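PDB 3BBL: regulatory protein of LacI family from Chloroflexus aggregans, which probably regulates transcription as a member of the LacI family, its periplasmic-binding-protein-like part presumably responding to a small effector. Local coordinates for residues 68-73 / 81-86; 5-10 / 253-258; 202-207 / 218-223; 131-136 / 197-202. One frame throughout, in Å; residues are numbered along the deposited sequence.

How the contacts relate
All four contacts are buried packing of helix on sheet, and they fall into two groups, one in each lobe, on opposite sides of the chain's centre. Contacts 1 and 2 belong to one lobe and use neighbouring strands, 67-70 and 6-9, which touch through a backbone bond between V69 and G8. Contacts 3 and 4 belong to the other lobe and share helix 197-209, including G202. Contacts 1, 2 and 3 join strand and helix by aliphatic groups, with one phenylalanine ring in contact 1. Contact 4, nearest the centre, lies where a strand runs out into a loop, and there selenium, an indole edge and backbone carbonyls meet.

Contact 1. Residues 68-73 / 81-86; sequences FVLSSI and QFLLKQ
L83 projects from helix 78-85 between F68 and L70, two residues on the same side of strand 67-70, and the contact is wholly apolar. The first kind is aliphatic against aromatic: L83 crosses F68 at about a right angle, its CD2 lying 3.9 Å from CD2 of the F68 ring and 4.0 Å from CE2, oblique to the ring. The second is methyl against methyl. L70 and L83 reach for each other tip to tip, and CD1 of L83 sits 4.0 Å from CD2 of L70. In L83, chi1 (-60°) sets CG toward the strand, and chi2 (177°) turns the two methyls to the F68 and L70 side. CD2 meets the F68 ring alone, while CD1 sits between the ring and the L70 methyls. A forked leucine suits a place with two neighbours, and an alanine here would probably open a gap between helix and strand, leaving F68 and L70 without their partner. V69, pointing the other way, serves the opposite face of the sheet. Y56 of helix 54-61 meets both F68 and L70, while F90 touches L70 and L83. Strand 67-70, helix 78-85 and strand 90-93 form a beta-alpha-beta unit, the repeating element of this Rossmann-like lobe.

Contact 2. Residues 5-10 / 253-258; sequences FMIGYS and LLVAIV
I7 and L254 meet end on, each side chain reaching toward the other. The touching atoms are CG2 of I7 and CD2 of L254, a tight 3.4 Å apart, and the same leucine methyl lies 4.1 Å from CG1 of I7. L254 holds its CG opposite the backbone N (chi1 -179°), a torsion that leads the branch out from helix 243-258 to the strand. V255 comes in differently: it crosses I7 at about a right angle, and its CG2 rests 4.1 Å from CD1 of the isoleucine. The two arms of I7 therefore divide the work, the short branch CG2 pressing on L254 while the longer one ends at V255. Beta-branched isoleucine suits an extended strand, whereas leucine, branched one carbon further out, places its methyls well clear of the helix backbone; the CA atoms of I7 and L254 are 8.5 Å apart. M6, the next residue back, packs on M6 of the second subunit. Strand 6-9 runs between strands 40-43 and 67-70, bonded to both through its backbone; V69 of strand 67-70 touches both I7 and L254, and V91 of strand 90-93 extends the floor beneath helix 243-258.

Contact 3. Residues 202-207 / 218-223; sequences GAMAAA and LAIIGF. With EDO (1,2-ethanediol), chain C.
A beta-alpha-beta unit, strand 191-194, helix 197-209 and strand 219-223, is closed where I220 and L218 pack against A203, M204 and A207. I220 brings CD1 to the helix, 3.8 Å from CG of M204 and 4.0 Å from CB of A203. Its CG1 stands opposite the carbonyl carbon (chi1 -63°) and chi2 is extended at 169°, ending between the two helical residues. M204, a selenomethionine, touches with the stem of its side chain, which then bends at chi3. One turn along, CB of A207 meets CD2 of L218 at 4.0 Å. Small alanines let the helix lie close to the sheet, and the longer L218, just before the strand, and I220 within it bridge the interval. The crossover returns the chain parallel to strand 191-194, to which A219 and I221 are bonded; their side chains face helix 109-123, so helices cover both sides of the sheet. On the edge of I220 away from strand 191-194 sits an ethanediol, probably from the crystallisation liquor. The N-H of I220 points nearly straight at O1 (2.8 Å, 168°), and O2 gives a 2.7 Å hydrogen bond to O of I220. The diol also binds S237 N, in adjacent strand 237-240.

Contact 4. Residues 131-136 / 197-202; sequences LAWPED and DTMAIG
The indole of W133 is met at its edge, not over a face, by the selenium of M199, a selenomethionine. SE lies near the ring plane, 4.5 Å from the centroid of the five-membered ring and 74° off its normal, which makes this a Met-aromatic contact. The nearest ring atom is NE1, 3.5 Å from SE. That nitrogen is buried with no hydrogen-bond partner in the model, and it faces the selenium, where methionine would carry sulfur. The second flat group is the backbone at the end of strand 128-132: O of L131 comes within 3.6 Å of SE, and O of A132 within 3.8 Å of the methyl CE. M199 gets there by an extended chi2 (-179°), followed by a bend at chi3 (108°) that turns CE to the strand, 3.9 Å from CB of L131. A long, flexible, unbranched residue suits this place, since it can thread between a ring edge and two carbonyls. Strand 128-132 lies between strands 191-194 and 163-165, and helix 197-209 follows directly on the first of these. T194 of strand 191-194 and M176 of helix 170-181 touch both L131 and M199, filling in around the pair, while V139 and R143 of helix 138-153 pack against W133. Further along the first turns of helix 197-209, I201 packs on M228 of the second subunit.

Contact 1. Residues 68-73 / 81-86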
loop_
_atom_site.group_PDB
_atom_site.type_symbol
_atom_site.label_atom_id
_atom_site.label_comp_id
_atom_site.label_asym_id
_atom_site.label_seq_id
_atom_site.Cartn_x
_atom_site.Cartn_y
_atom_site.Cartn_z
ATOM N N PHE A 68 11.815 -21.051 -3.815
ATOM C CA PHE A 68 10.879 -20.000 -4.182
ATOM C C PHE A 68 9.700 -19.915 -3.228
ATOM O O PHE A 68 9.341 -20.880 -2.555
ATOM C CB PHE A 68 10.286 -20.269 -5.562
ATOM C CG PHE A 68 11.267 -20.209 -6.686
ATOM C CD1 PHE A 68 11.673 -18.987 -7.206
ATOM C CD2 PHE A 68 11.738 -21.382 -7.267
ATOM C CE1 PHE A 68 12.530 -18.928 -8.298
ATOM C CE2 PHE A 68 12.594 -21.341 -8.357
ATOM C CZ PHE A 68 12.993 -20.110 -8.878
ATOM N N VAL A 69 9.101 -18.735 -3.186
ATOM C CA VAL A 69 7.896 -18.508 -2.418
ATOM C C VAL A 69 6.965 -18.015 -3.522
ATOM O O VAL A 69 7.363 -17.186 -4.342
ATOM C CB VAL A 69 8.074 -17.427 -1.352
ATOM C CG1 VAL A 69 6.714 -17.065 -0.757
ATOM C CG2 VAL A 69 8.988 -17.940 -0.247
ATOM N N LEU A 70 5.755 -18.560 -3.577
ATOM C CA LEU A 70 4.793 -18.172 -4.604
ATOM C C LEU A 70 3.560 -17.542 -3.969
ATOM O O LEU A 70 3.133 -17.965 -2.901
ATOM C CB LEU A 70 4.349 -19.401 -5.416
ATOM C CG LEU A 70 5.381 -20.402 -5.946
ATOM C CD1 LEU A 70 4.653 -21.622 -6.496
ATOM C CD2 LEU A 70 6.250 -19.761 -7.019
ATOM N N SER A 71 2.999 -16.529 -4.628
ATOM C CA SER A 71 1.781 -15.872 -4.153
ATOM C C SER A 71 0.821 -15.777 -5.340
ATOM O O SER A 71 1.226 -16.039 -6.473
ATOM C CB SER A 71 2.087 -14.486 -3.571
ATOM O OG SER A 71 2.714 -13.644 -4.507
ATOM N N SER A 72 -0.437 -15.412 -5.087
ATOM C CA SER A 72 -1.455 -15.335 -6.141
ATOM C C SER A 72 -1.643 -16.727 -6.731
ATOM O O SER A 72 -1.552 -16.920 -7.943
ATOM C CB SER A 72 -1.044 -14.379 -7.265
ATOM O OG SER A 72 -1.187 -13.030 -6.877
ATOM N N ILE A 73 -1.902 -17.696 -5.867
ATOM C CA ILE A 73 -2.073 -19.068 -6.314
ATOM C C ILE A 73 -3.465 -19.352 -6.852
ATOM O O ILE A 73 -4.454 -19.187 -6.149
ATOM C CB ILE A 73 -1.809 -20.070 -5.172
ATOM C CG1 ILE A 73 -0.539 -19.681 -4.406
ATOM C CG2 ILE A 73 -1.702 -21.478 -5.744
ATOM C CD1 ILE A 73 0.728 -19.713 -5.238
ATOM N N GLN A 81 2.904 -26.697 -10.458
ATOM C CA GLN A 81 3.026 -27.934 -11.215
ATOM C C GLN A 81 4.489 -28.110 -11.625
ATOM O O GLN A 81 5.098 -29.158 -11.403
ATOM C CB GLN A 81 2.143 -27.840 -12.459
ATOM C CG GLN A 81 1.568 -29.146 -12.958
ATOM C CD GLN A 81 0.727 -28.942 -14.207
ATOM O OE1 GLN A 81 -0.187 -28.107 -14.229
ATOM N NE2 GLN A 81 1.030 -29.700 -15.258
ATOM N N PHE A 82 5.042 -27.058 -12.215
ATOM C CA PHE A 82 6.423 -27.061 -12.671
ATOM C C PHE A 82 7.426 -27.369 -11.563
ATOM O O PHE A 82 8.167 -28.344 -11.647
ATOM C CB PHE A 82 6.753 -25.713 -13.306
ATOM C CG PHE A 82 8.188 -25.572 -13.713
ATOM C CD1 PHE A 82 8.725 -26.377 -14.713
ATOM C CD2 PHE A 82 9.007 -24.634 -13.093
ATOM C CE1 PHE A 82 10.059 -26.249 -15.093
ATOM C CE2 PHE A 82 10.341 -24.499 -13.462
ATOM C CZ PHE A 82 10.869 -25.309 -14.465
ATOM N N LEU A 83 7.450 -26.538 -10.526
ATOM C CA LEU A 83 8.382 -26.733 -9.422
ATOM C C LEU A 83 8.234 -28.103 -8.779
ATOM O O LEU A 83 9.201 -28.658 -8.254
ATOM C CB LEU A 83 8.198 -25.632 -8.370
ATOM C CG LEU A 83 8.442 -24.217 -8.907
ATOM C CD1 LEU A 83 8.172 -23.191 -7.823
ATOM C CD2 LEU A 83 9.874 -24.107 -9.415
ATOM N N LEU A 84 7.025 -28.652 -8.813
ATOM C CA LEU A 84 6.791 -29.972 -8.236
ATOM C C LEU A 84 7.502 -31.022 -9.079
ATOM O O LEU A 84 8.127 -31.941 -8.549
ATOM C CB LEU A 84 5.291 -30.285 -8.179
ATOM C CG LEU A 84 4.523 -29.705 -6.992
ATOM C CD1 LEU A 84 3.048 -29.972 -7.170
ATOM C CD2 LEU A 84 5.033 -30.323 -5.701
ATOM N N LYS A 85 7.402 -30.874 -10.396
ATOM C CA LYS A 85 8.043 -31.798 -11.320
ATOM C C LYS A 85 9.559 -31.729 -11.161
ATOM O O LYS A 85 10.233 -32.760 -11.114
ATOM C CB LYS A 85 7.654 -31.456 -12.761
ATOM C CG LYS A 85 6.172 -31.624 -13.055
ATOM C CD LYS A 85 5.792 -31.011 -14.402
ATOM C CE LYS A 85 4.282 -31.103 -14.658
ATOM N NZ LYS A 85 3.854 -30.353 -15.878
ATOM N N GLN A 86 10.085 -30.512 -11.059
ATOM C CA GLN A 86 11.520 -30.296 -10.912
ATOM C C GLN A 86 12.045 -30.649 -9.524
ATOM O O GLN A 86 13.243 -30.540 -9.266
ATOM C CB GLN A 86 11.856 -28.836 -11.202
ATOM C CG GLN A 86 11.285 -28.307 -12.500
ATOM C CD GLN A 86 11.876 -28.983 -13.724
ATOM O OE1 GLN A 86 13.088 -28.943 -13.940
ATOM N NE2 GLN A 86 11.019 -29.605 -14.534
#

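Contact 2. Residues 5-10 / 253-258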
loop_
_atom_site.group_PDB
_atom_site.type_symbol
_atom_site.label_atom_id
_atom_site.label_comp_id
_atom_site.label_asym_id
_atom_site.label_seq_id
_atom_site.Cartn_x
_atom_site.Cartn_y
_atom_site.Cartn_z
ATOM N N PHE A 5 21.793 -19.168 -0.469
ATOM C CA PHE A 5 21.209 -18.365 0.601
ATOM C C PHE A 5 20.278 -17.282 0.057
ATOM O O PHE A 5 20.193 -16.179 0.595
ATOM C CB PHE A 5 22.319 -17.745 1.454
ATOM C CG PHE A 5 23.017 -18.737 2.337
ATOM C CD1 PHE A 5 22.354 -19.312 3.419
ATOM C CD2 PHE A 5 24.326 -19.128 2.069
ATOM C CE1 PHE A 5 22.986 -20.269 4.225
ATOM C CE2 PHE A 5 24.967 -20.084 2.868
ATOM C CZ PHE A 5 24.297 -20.655 3.945
HETATM N N MSE A 6 19.578 -17.610 -1.020
HETATM C CA MSE A 6 18.642 -16.679 -1.621
HETATM C C MSE A 6 17.324 -17.343 -1.998
HETATM O O MSE A 6 17.297 -18.439 -2.564
HETATM C CB MSE A 6 19.289 -16.007 -2.822
HETATM C CG MSE A 6 20.323 -15.028 -2.357
HETATM SE SE MSE A 6 21.065 -14.013 -3.811
HETATM C CE MSE A 6 19.629 -12.781 -3.999
ATOM N N ILE A 7 16.229 -16.676 -1.647
ATOM C CA ILE A 7 14.889 -17.179 -1.925
ATOM C C ILE A 7 14.235 -16.281 -2.963
ATOM O O ILE A 7 14.118 -15.071 -2.769
ATOM C CB ILE A 7 14.035 -17.196 -0.633
ATOM C CG1 ILE A 7 14.673 -18.144 0.384
ATOM C CG2 ILE A 7 12.604 -17.624 -0.944
ATOM C CD1 ILE A 7 14.244 -17.906 1.814
ATOM N N GLY A 8 13.828 -16.875 -4.075
ATOM C CA GLY A 8 13.198 -16.101 -5.124
ATOM C C GLY A 8 11.735 -15.820 -4.849
ATOM O O GLY A 8 10.998 -16.692 -4.381
ATOM N N TYR A 9 11.318 -14.592 -5.132
ATOM C CA TYR A 9 9.932 -14.197 -4.932
ATOM C C TYR A 9 9.475 -13.248 -6.031
ATOM O O TYR A 9 10.271 -12.505 -6.597
ATOM C CB TYR A 9 9.744 -13.521 -3.562
ATOM C CG TYR A 9 8.308 -13.119 -3.290
ATOM C CD1 TYR A 9 7.290 -14.071 -3.296
ATOM C CD2 TYR A 9 7.956 -11.780 -3.098
ATOM C CE1 TYR A 9 5.963 -13.709 -3.129
ATOM C CE2 TYR A 9 6.624 -11.405 -2.930
ATOM C CZ TYR A 9 5.628 -12.375 -2.952
ATOM O OH TYR A 9 4.296 -12.019 -2.841
ATOM N N SER A 10 8.186 -13.291 -6.336
ATOM C CA SER A 10 7.608 -12.421 -7.346
ATOM C C SER A 10 6.153 -12.171 -6.974
ATOM O O SER A 10 5.518 -13.002 -6.331
ATOM C CB SER A 10 7.686 -13.063 -8.738
ATOM O OG SER A 10 6.850 -14.196 -8.823
ATOM N N LEU A 253 9.528 -22.046 6.758
ATOM C CA LEU A 253 9.240 -23.383 6.253
ATOM C C LEU A 253 10.120 -23.741 5.062
ATOM O O LEU A 253 10.567 -24.876 4.932
ATOM C CB LEU A 253 7.764 -23.483 5.857
ATOM C CG LEU A 253 7.273 -24.807 5.270
ATOM C CD1 LEU A 253 7.541 -25.935 6.250
ATOM C CD2 LEU A 253 5.779 -24.710 4.970
ATOM N N LEU A 254 10.366 -22.769 4.192
ATOM C CA LEU A 254 11.186 -23.003 3.013
ATOM C C LEU A 254 12.650 -23.201 3.388
ATOM O O LEU A 254 13.339 -24.036 2.807
ATOM C CB LEU A 254 11.056 -21.836 2.032
ATOM C CG LEU A 254 11.851 -21.992 0.735
ATOM C CD1 LEU A 254 11.417 -23.268 0.020
ATOM C CD2 LEU A 254 11.630 -20.781 -0.152
ATOM N N VAL A 255 13.126 -22.435 4.362
ATOM C CA VAL A 255 14.511 -22.558 4.800
ATOM C C VAL A 255 14.747 -23.958 5.364
ATOM O O VAL A 255 15.807 -24.545 5.157
ATOM C CB VAL A 255 14.868 -21.498 5.876
ATOM C CG1 VAL A 255 16.234 -21.798 6.472
ATOM C CG2 VAL A 255 14.871 -20.105 5.257
ATOM N N ALA A 256 13.756 -24.491 6.070
ATOM C CA ALA A 256 13.870 -25.826 6.639
ATOM C C ALA A 256 13.912 -26.866 5.521
ATOM O O ALA A 256 14.682 -27.820 5.586
ATOM C CB ALA A 256 12.696 -26.102 7.569
ATOM N N ILE A 257 13.090 -26.676 4.495
ATOM C CA ILE A 257 13.046 -27.607 3.373
ATOM C C ILE A 257 14.346 -27.546 2.585
ATOM O O ILE A 257 14.904 -28.575 2.197
ATOM C CB ILE A 257 11.880 -27.283 2.421
ATOM C CG1 ILE A 257 10.551 -27.438 3.160
ATOM C CG2 ILE A 257 11.921 -28.204 1.211
ATOM C CD1 ILE A 257 9.342 -27.047 2.332
ATOM N N VAL A 258 14.823 -26.332 2.349
ATOM C CA VAL A 258 16.057 -26.133 1.607
ATOM C C VAL A 258 17.253 -26.763 2.320
ATOM O O VAL A 258 18.160 -27.286 1.678
ATOM C CB VAL A 258 16.331 -24.621 1.386
ATOM C CG1 VAL A 258 17.769 -24.402 0.920
ATOM C CG2 VAL A 258 15.363 -24.070 0.356
#

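Contact 3. Residues 202-207 / 218-223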
loop_
_atom_site.group_PDB
_atom_site.type_symbol
_atom_site.label_atom_id
_atom_site.label_comp_id
_atom_site.label_asym_id
_atom_site.label_seq_id
_atom_site.Cartn_x
_atom_site.Cartn_y
_atom_site.Cartn_z
ATOM N N GLY A 202 -17.139 0.880 -2.209
ATOM C CA GLY A 202 -18.131 1.156 -3.231
ATOM C C GLY A 202 -19.523 1.021 -2.631
ATOM O O GLY A 202 -20.422 1.811 -2.922
ATOM N N ALA A 203 -19.694 0.019 -1.777
ATOM C CA ALA A 203 -20.971 -0.207 -1.111
ATOM C C ALA A 203 -21.290 0.983 -0.213
ATOM O O ALA A 203 -22.433 1.429 -0.141
ATOM C CB ALA A 203 -20.924 -1.491 -0.278
HETATM N N MSE A 204 -20.271 1.487 0.480
HETATM C CA MSE A 204 -20.451 2.648 1.344
HETATM C C MSE A 204 -20.875 3.855 0.488
HETATM O O MSE A 204 -21.733 4.651 0.884
HETATM C CB MSE A 204 -19.152 2.954 2.101
HETATM C CG MSE A 204 -18.861 1.956 3.182
HETATM SE SE MSE A 204 -17.111 2.348 4.048
HETATM C CE MSE A 204 -17.694 3.990 4.924
ATOM N N ALA A 205 -20.283 3.978 -0.698
ATOM C CA ALA A 205 -20.609 5.081 -1.593
ATOM C C ALA A 205 -22.056 4.962 -2.073
ATOM O O ALA A 205 -22.767 5.961 -2.194
ATOM C CB ALA A 205 -19.663 5.081 -2.781
ATOM N N ALA A 206 -22.482 3.732 -2.351
ATOM C CA ALA A 206 -23.837 3.483 -2.812
ATOM C C ALA A 206 -24.830 3.837 -1.702
ATOM O O ALA A 206 -25.841 4.500 -1.949
ATOM C CB ALA A 206 -23.991 2.015 -3.216
ATOM N N ALA A 207 -24.537 3.383 -0.486
ATOM C CA ALA A 207 -25.396 3.650 0.661
ATOM C C ALA A 207 -25.563 5.156 0.847
ATOM O O ALA A 207 -26.676 5.651 1.049
ATOM C CB ALA A 207 -24.796 3.045 1.905
ATOM N N LEU A 218 -27.654 0.159 7.136
ATOM C CA LEU A 218 -26.990 -0.861 6.342
ATOM C C LEU A 218 -25.631 -1.165 6.937
ATOM O O LEU A 218 -24.740 -0.318 6.919
ATOM C CB LEU A 218 -26.808 -0.383 4.895
ATOM C CG LEU A 218 -26.111 -1.374 3.955
ATOM C CD1 LEU A 218 -26.973 -2.626 3.824
ATOM C CD2 LEU A 218 -25.878 -0.751 2.591
ATOM N N ALA A 219 -25.470 -2.370 7.469
ATOM C CA ALA A 219 -24.185 -2.759 8.050
ATOM C C ALA A 219 -23.282 -3.289 6.926
ATOM O O ALA A 219 -23.754 -3.929 5.986
ATOM C CB ALA A 219 -24.388 -3.825 9.119
ATOM N N ILE A 220 -21.993 -2.992 7.021
ATOM C CA ILE A 220 -21.031 -3.429 6.026
ATOM C C ILE A 220 -19.743 -3.948 6.655
ATOM O O ILE A 220 -19.172 -3.310 7.536
ATOM C CB ILE A 220 -20.674 -2.274 5.061
ATOM C CG1 ILE A 220 -21.919 -1.852 4.288
ATOM C CG2 ILE A 220 -19.575 -2.709 4.078
ATOM C CD1 ILE A 220 -21.743 -0.546 3.514
ATOM N N ILE A 221 -19.294 -5.116 6.212
ATOM C CA ILE A 221 -18.045 -5.679 6.709
ATOM C C ILE A 221 -17.220 -6.043 5.489
ATOM O O ILE A 221 -17.702 -6.734 4.593
ATOM C CB ILE A 221 -18.260 -6.939 7.582
ATOM C CG1 ILE A 221 -19.017 -6.571 8.855
ATOM C CG2 ILE A 221 -16.915 -7.544 7.960
ATOM C CD1 ILE A 221 -19.153 -7.714 9.841
ATOM N N GLY A 222 -15.987 -5.547 5.444
ATOM C CA GLY A 222 -15.116 -5.829 4.316
ATOM C C GLY A 222 -14.124 -6.932 4.607
ATOM O O GLY A 222 -14.275 -7.691 5.570
ATOM N N PHE A 223 -13.104 -7.026 3.757
ATOM C CA PHE A 223 -12.060 -8.037 3.902
ATOM C C PHE A 223 -10.721 -7.481 3.450
ATOM O O PHE A 223 -10.632 -6.880 2.374
ATOM C CB PHE A 223 -12.422 -9.285 3.085
ATOM C CG PHE A 223 -11.879 -10.575 3.651
ATOM C CD1 PHE A 223 -12.731 -11.488 4.266
ATOM C CD2 PHE A 223 -10.520 -10.887 3.555
ATOM C CE1 PHE A 223 -12.245 -12.701 4.774
ATOM C CE2 PHE A 223 -10.023 -12.094 4.059
ATOM C CZ PHE A 223 -10.888 -13.002 4.669
HETATM C C1 EDO C . -20.644 -0.387 9.200
HETATM O O1 EDO C . -21.392 -1.596 9.387
HETATM C C2 EDO C . -19.226 -0.527 9.772
HETATM O O2 EDO C . -18.344 -1.059 8.789
#

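Contact 4. Residues 131-136 / 197-202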
loop_
_atom_site.group_PDB
_atom_site.type_symbol
_atom_site.label_atom_id
_atom_site.label_comp_id
_atom_site.label_asym_id
_atom_site.label_seq_id
_atom_site.Cartn_x
_atom_site.Cartn_y
_atom_site.Cartn_z
ATOM N N LEU A 131 -20.985 -9.501 -1.607
ATOM C CA LEU A 131 -20.397 -9.099 -2.871
ATOM C C LEU A 131 -19.210 -10.046 -3.034
ATOM O O LEU A 131 -18.162 -9.874 -2.419
ATOM C CB LEU A 131 -19.950 -7.638 -2.794
ATOM C CG LEU A 131 -21.075 -6.687 -2.361
ATOM C CD1 LEU A 131 -20.618 -5.242 -2.510
ATOM C CD2 LEU A 131 -22.321 -6.944 -3.194
ATOM N N ALA A 132 -19.399 -11.070 -3.855
ATOM C CA ALA A 132 -18.378 -12.088 -4.063
ATOM C C ALA A 132 -17.656 -12.001 -5.406
ATOM O O ALA A 132 -17.929 -11.121 -6.227
ATOM C CB ALA A 132 -19.010 -13.461 -3.895
ATOM N N TRP A 133 -16.741 -12.941 -5.623
ATOM C CA TRP A 133 -15.946 -12.987 -6.843
ATOM C C TRP A 133 -16.370 -14.130 -7.764
ATOM O O TRP A 133 -17.190 -14.966 -7.391
ATOM C CB TRP A 133 -14.462 -13.141 -6.482
ATOM C CG TRP A 133 -13.898 -12.005 -5.698
ATOM C CD1 TRP A 133 -14.404 -10.744 -5.608
ATOM C CD2 TRP A 133 -12.684 -12.006 -4.931
ATOM N NE1 TRP A 133 -13.587 -9.958 -4.834
ATOM C CE2 TRP A 133 -12.524 -10.706 -4.405
ATOM C CE3 TRP A 133 -11.719 -12.978 -4.642
ATOM C CZ2 TRP A 133 -11.432 -10.349 -3.601
ATOM C CZ3 TRP A 133 -10.633 -12.623 -3.842
ATOM C CH2 TRP A 133 -10.502 -11.320 -3.332
ATOM N N PRO A 134 -15.808 -14.180 -8.985
ATOM C CA PRO A 134 -16.140 -15.237 -9.950
ATOM C C PRO A 134 -15.853 -16.630 -9.403
ATOM O O PRO A 134 -15.069 -16.784 -8.470
ATOM C CB PRO A 134 -15.267 -14.890 -11.149
ATOM C CG PRO A 134 -15.181 -13.405 -11.077
ATOM C CD PRO A 134 -14.928 -13.174 -9.608
ATOM N N GLU A 135 -16.480 -17.638 -10.005
ATOM C CA GLU A 135 -16.334 -19.030 -9.572
ATOM C C GLU A 135 -14.947 -19.630 -9.761
ATOM O O GLU A 135 -14.597 -20.605 -9.094
ATOM C CB GLU A 135 -17.346 -19.915 -10.296
ATOM C CG GLU A 135 -18.758 -19.361 -10.325
ATOM C CD GLU A 135 -19.750 -20.359 -10.883
ATOM O OE1 GLU A 135 -19.481 -20.927 -11.965
ATOM O OE2 GLU A 135 -20.800 -20.574 -10.241
ATOM N N ASP A 136 -14.158 -19.059 -10.664
ATOM C CA ASP A 136 -12.821 -19.579 -10.907
ATOM C C ASP A 136 -11.791 -19.048 -9.917
ATOM O O ASP A 136 -10.597 -19.282 -10.072
ATOM C CB ASP A 136 -12.383 -19.271 -12.341
ATOM C CG ASP A 136 -12.332 -17.786 -12.634
ATOM O OD1 ASP A 136 -12.158 -17.420 -13.818
ATOM O OD2 ASP A 136 -12.462 -16.981 -11.686
ATOM N N ASP A 197 -11.897 -4.788 0.819
ATOM C CA ASP A 197 -12.311 -3.465 1.254
ATOM C C ASP A 197 -12.645 -2.516 0.121
ATOM O O ASP A 197 -13.480 -1.620 0.281
ATOM C CB ASP A 197 -11.252 -2.842 2.159
ATOM C CG ASP A 197 -11.081 -3.594 3.462
ATOM O OD1 ASP A 197 -11.996 -4.337 3.862
ATOM O OD2 ASP A 197 -10.036 -3.425 4.102
ATOM N N THR A 198 -12.008 -2.700 -1.026
ATOM C CA THR A 198 -12.305 -1.832 -2.163
ATOM C C THR A 198 -13.794 -1.934 -2.498
ATOM O O THR A 198 -14.450 -0.924 -2.745
ATOM C CB THR A 198 -11.487 -2.229 -3.396
ATOM O OG1 THR A 198 -10.117 -2.376 -3.016
ATOM C CG2 THR A 198 -11.589 -1.163 -4.462
HETATM N N MSE A 199 -14.313 -3.162 -2.503
HETATM C CA MSE A 199 -15.722 -3.402 -2.780
HETATM C C MSE A 199 -16.579 -2.746 -1.704
HETATM O O MSE A 199 -17.570 -2.083 -2.007
HETATM C CB MSE A 199 -16.014 -4.902 -2.836
HETATM C CG MSE A 199 -15.343 -5.589 -3.990
HETATM SE SE MSE A 199 -15.859 -7.466 -3.896
HETATM C CE MSE A 199 -17.052 -7.537 -5.416
ATOM N N ALA A 200 -16.187 -2.923 -0.446
ATOM C CA ALA A 200 -16.928 -2.339 0.670
ATOM C C ALA A 200 -17.033 -0.813 0.553
ATOM O O ALA A 200 -18.059 -0.213 0.908
ATOM C CB ALA A 200 -16.269 -2.714 1.975
ATOM N N ILE A 201 -15.978 -0.185 0.045
ATOM C CA ILE A 201 -15.990 1.261 -0.104
ATOM C C ILE A 201 -17.038 1.665 -1.140
ATOM O O ILE A 201 -17.761 2.656 -0.959
ATOM C CB ILE A 201 -14.576 1.789 -0.464
ATOM C CG1 ILE A 201 -13.652 1.584 0.746
ATOM C CG2 ILE A 201 -14.625 3.268 -0.815
ATOM C CD1 ILE A 201 -12.217 2.025 0.541
ATOM N N GLY A 202 -17.139 0.880 -2.209
ATOM C CA GLY A 202 -18.131 1.156 -3.231
ATOM C C GLY A 202 -19.523 1.021 -2.631
ATOM O O GLY A 202 -20.422 1.811 -2.922
#